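NDP-N-acetyl-D-galactosaminuronic acid dehydrogenase (Methanosarcina mazei Go1, PDB 3G79) probably oxidises UDP-N-acetyl-D-mannosamine to the corresponding uronic acid, using two molecules of NAD+ and one of water for each sugar. Local coordinates at residues 207-210 against 211-214; 225-228 against 229-232. One frame throughout, in Å; residues are numbered along the deposited sequence.

Contact 1. Residues 207-210 against 211-214; sequences TKRA and VELY
Two backbone amides of the last turn meet at A210 O: Y214 N binds it at 3.0 Å, and L213 N makes a second, weak bond of 2.7 Å with an N-H...O angle of only 130°. L213 N is shared in its turn, with a weak link to R209 O. About one turn earlier the pattern is cleaner, V211 N giving T207 O a bond of 2.9 Å that is almost straight at 176°. The side chain of V211 follows the same carbonyl: with CG2 beside the backbone N, this methyl rests against T207 O at 3.2 Å. These bonds close the C-terminal turns of helix 204-214, the connection between strands 197-201 and 223-227 in the Rossmann-type NAD-binding domain. On another flank R209 and E212, three residues apart, form a salt bridge in which NH1 reaches OE1 at 3.1 Å. Its hydrogen bond is weak and bent, and the guanidinium and carboxylate planes stand 72° apart, so the two groups do not pair side by side. R209 gains a firmer hold through NH2, bonded to G16 O. The side chain of E212 runs back along the helix, with CG against K208 O. Facing the sheet, the Y214 ring carries L213 CG over one face near the rim and brings CD2 within 3.4 Å of A210 O. Its hydroxyl is hydrogen-bonded to E146, while L213 and Y214 both pack on V144 of strand 142-145.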
loop_
_atom_site.group_PDB
_atom_site.type_symbol
_atom_site.label_atom_id
_atom_site.label_comp_id
_atom_site.label_asym_id
_atom_site.label_seq_id
_atom_site.Cartn_x
_atom_site.Cartn_y
_atom_site.Cartn_z
ATOM N N THR A 207 -21.051 17.441 14.112
ATOM C CA THR A 207 -19.837 17.660 13.326
ATOM C C THR A 207 -19.464 19.130 13.221
ATOM O O THR A 207 -18.321 19.483 13.467
ATOM C CB THR A 207 -19.959 17.058 11.894
ATOM O OG1 THR A 207 -20.040 15.629 11.960
ATOM C CG2 THR A 207 -18.774 17.363 11.088
ATOM N N LYS A 208 -20.412 19.986 12.841
ATOM C CA LYS A 208 -20.127 21.397 12.644
ATOM C C LYS A 208 -19.859 22.098 13.958
ATOM O O LYS A 208 -19.027 23.026 14.005
ATOM C CB LYS A 208 -21.245 22.104 11.881
ATOM C CG LYS A 208 -20.777 22.664 10.532
ATOM C CD LYS A 208 -21.795 22.405 9.405
ATOM C CE LYS A 208 -21.094 22.201 8.071
ATOM N NZ LYS A 208 -21.730 21.091 7.289
ATOM N N ARG A 209 -20.544 21.661 15.017
ATOM C CA ARG A 209 -20.298 22.217 16.346
ATOM C C ARG A 209 -18.906 21.816 16.790
ATOM O O ARG A 209 -18.208 22.595 17.486
ATOM C CB ARG A 209 -21.325 21.718 17.373
ATOM C CG ARG A 209 -21.288 22.402 18.735
ATOM C CD ARG A 209 -21.317 23.887 18.601
ATOM N NE ARG A 209 -21.683 24.542 19.857
ATOM C CZ ARG A 209 -21.954 25.843 19.981
ATOM N NH1 ARG A 209 -21.891 26.655 18.926
ATOM N NH2 ARG A 209 -22.284 26.330 21.167
ATOM N N ALA A 210 -18.473 20.622 16.381
ATOM C CA ALA A 210 -17.179 20.141 16.889
ATOM C C ALA A 210 -16.008 20.774 16.128
ATOM O O ALA A 210 -15.005 21.177 16.742
ATOM C CB ALA A 210 -17.109 18.639 16.909
ATOM N N VAL A 211 -16.150 20.907 14.812
ATOM C CA VAL A 211 -15.208 21.686 14.024
ATOM C C VAL A 211 -14.891 23.028 14.713
ATOM O O VAL A 211 -13.734 23.413 14.814
ATOM C CB VAL A 211 -15.740 21.917 12.583
ATOM C CG1 VAL A 211 -14.873 22.922 11.836
ATOM C CG2 VAL A 211 -15.772 20.603 11.816
ATOM N N GLU A 212 -15.911 23.705 15.229
ATOM C CA GLU A 212 -15.747 24.977 15.934
ATOM C C GLU A 212 -14.900 24.854 17.205
ATOM O O GLU A 212 -14.195 25.809 17.600
ATOM C CB GLU A 212 -17.109 25.561 16.294
ATOM C CG GLU A 212 -18.093 25.634 15.128
ATOM C CD GLU A 212 -19.483 26.118 15.543
ATOM O OE1 GLU A 212 -19.673 26.572 16.702
ATOM O OE2 GLU A 212 -20.403 26.019 14.696
ATOM N N LEU A 213 -14.973 23.681 17.838
ATOM C CA LEU A 213 -14.261 23.448 19.074
ATOM C C LEU A 213 -12.800 23.279 18.740
ATOM O O LEU A 213 -11.948 23.724 19.476
ATOM C CB LEU A 213 -14.807 22.200 19.781
ATOM C CG LEU A 213 -14.160 21.802 21.081
ATOM C CD1 LEU A 213 -14.202 22.965 22.076
ATOM C CD2 LEU A 213 -14.795 20.513 21.671
ATOM N N TYR A 214 -12.512 22.658 17.602
ATOM C CA TYR A 214 -11.106 22.336 17.275
ATOM C C TYR A 214 -10.344 23.244 16.295
ATOM O O TYR A 214 -9.127 23.208 16.284
ATOM C CB TYR A 214 -10.958 20.856 16.859
ATOM C CG TYR A 214 -11.261 19.907 18.004
ATOM C CD1 TYR A 214 -10.297 19.640 19.000
ATOM C CD2 TYR A 214 -12.493 19.284 18.109
ATOM C CE1 TYR A 214 -10.573 18.786 20.063
ATOM C CE2 TYR A 214 -12.761 18.424 19.175
ATOM C CZ TYR A 214 -11.801 18.181 20.143
ATOM O OH TYR A 214 -12.096 17.340 21.228
#

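Contact 2. Residues 225-228 against 229-232; sequences PMSA and TAAE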
loop_
_atom_site.group_PDB
_atom_site.type_symbol
_atom_site.label_atom_id
_atom_site.label_comp_id
_atom_site.label_asym_id
_atom_site.label_seq_id
_atom_site.Cartn_x
_atom_site.Cartn_y
_atom_site.Cartn_z
ATOM N N PRO A 225 -13.445 16.718 8.639
ATOM C CA PRO A 225 -14.793 16.490 9.208
ATOM C C PRO A 225 -15.481 15.286 8.547
ATOM O O PRO A 225 -15.386 15.102 7.305
ATOM C CB PRO A 225 -15.539 17.796 8.874
ATOM C CG PRO A 225 -14.886 18.243 7.486
ATOM C CD PRO A 225 -13.481 17.570 7.419
ATOM N N MET A 226 -16.144 14.468 9.374
ATOM C CA MET A 226 -16.874 13.273 8.909
ATOM C C MET A 226 -17.913 12.783 9.974
ATOM O O MET A 226 -18.176 13.476 10.953
ATOM C CB MET A 226 -15.875 12.166 8.526
ATOM C CG MET A 226 -14.907 11.672 9.642
ATOM S SD MET A 226 -13.574 10.475 9.289
ATOM C CE MET A 226 -12.430 11.554 8.433
ATOM N N SER A 227 -18.478 11.593 9.785
ATOM C CA SER A 227 -19.389 11.024 10.768
ATOM C C SER A 227 -18.557 10.506 11.926
ATOM O O SER A 227 -17.386 10.209 11.751
ATOM C CB SER A 227 -20.202 9.875 10.150
ATOM O OG SER A 227 -19.350 8.769 9.939
ATOM N N ALA A 228 -19.132 10.403 13.106
ATOM C CA ALA A 228 -18.439 9.807 14.273
ATOM C C ALA A 228 -17.904 8.399 13.968
ATOM O O ALA A 228 -16.733 8.065 14.295
ATOM C CB ALA A 228 -19.378 9.755 15.447
ATOM N N THR A 229 -18.762 7.570 13.368
ATOM C CA THR A 229 -18.394 6.201 13.038
ATOM C C THR A 229 -17.233 6.196 12.053
ATOM O O THR A 229 -16.349 5.363 12.173
ATOM C CB THR A 229 -19.585 5.403 12.453
ATOM O OG1 THR A 229 -20.654 5.358 13.417
ATOM C CG2 THR A 229 -19.181 3.973 12.127
ATOM N N ALA A 230 -17.219 7.120 11.097
ATOM C CA ALA A 230 -16.125 7.194 10.113
ATOM C C ALA A 230 -14.813 7.602 10.797
ATOM O O ALA A 230 -13.746 7.124 10.456
ATOM C CB ALA A 230 -16.481 8.156 9.027
ATOM N N ALA A 231 -14.926 8.455 11.807
ATOM C CA ALA A 231 -13.784 8.880 12.598
ATOM C C ALA A 231 -13.173 7.696 13.266
ATOM O O ALA A 231 -12.004 7.545 13.208
ATOM C CB ALA A 231 -14.193 9.981 13.667
ATOM N N GLU A 232 -13.982 6.850 13.906
ATOM C CA GLU A 232 -13.484 5.666 14.634
ATOM C C GLU A 232 -12.812 4.657 13.716
ATOM O O GLU A 232 -11.801 4.048 14.079
ATOM C CB GLU A 232 -14.622 4.954 15.379
ATOM C CG GLU A 232 -15.181 5.682 16.642
ATOM C CD GLU A 232 -16.576 5.208 16.904
ATOM O OE1 GLU A 232 -17.160 4.643 15.963
ATOM O OE2 GLU A 232 -17.076 5.318 18.013
#
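S227, the last residue of strand 223-227, stands directly before helix 228-258, and the chain passes from extended to helical at A228, where the first turn closes through A231 N to S227 O and E232 N to A228 O, both 3.0 Å. The S227 side chain caps this turn as an N-cap: OG accepts from A230 N at 2.9 Å, with an N-H...O angle of 149°. A chi1 of 71° sets OG between the backbone N and the carbonyl carbon, facing the first turn of the helix, and also brings it to 3.1 Å from A230 CB. Replacing S227 by an alanine removes OG and would probably leave A230 N without its capping acceptor and the helix start less firmly fixed. M226, one residue earlier, reaches alongside the same turn. Its thioether SD lies 3.5 Å from A230 C and 3.7 Å from A230 CB, while CG passes A231 CB at 4.4 Å. D265 and V266 of the second subunit pack on M226 and A230, respectively, placing this side of the junction at the dimer interface. E232 carries its carboxylate past A228 O to the amides of G152 and T154. The chemistry thus divides: the serine oxygen serves a first-turn amide, as an N-cap usually does, while sulfur and methyl groups make an apolar joint between the NAD-binding domain and the long helix that enters the central domain.

In the fold
The two contacts follow one another along the chain, contact 1 on helix 204-214 and contact 2 where the next strand, 223-227, gives way to helix 228-258. They share a direct seam, for T207 OG1, also hydrogen-bonded to G201 N, probably hydrogen-bonds M226 O at 3.0 Å, and T207 and V211 pack on P225. Contact 1 is partly buried, one flank against the sheet and another bearing a charged pair, and no other chain touches it. Contact 2 is more deeply buried, lies nearer the centre of the chain and meets the second subunit. Both contain helical backbone bonds, but a salt bridge marks contact 1, whereas a serine cap and a methionine packed on alanines mark the junction.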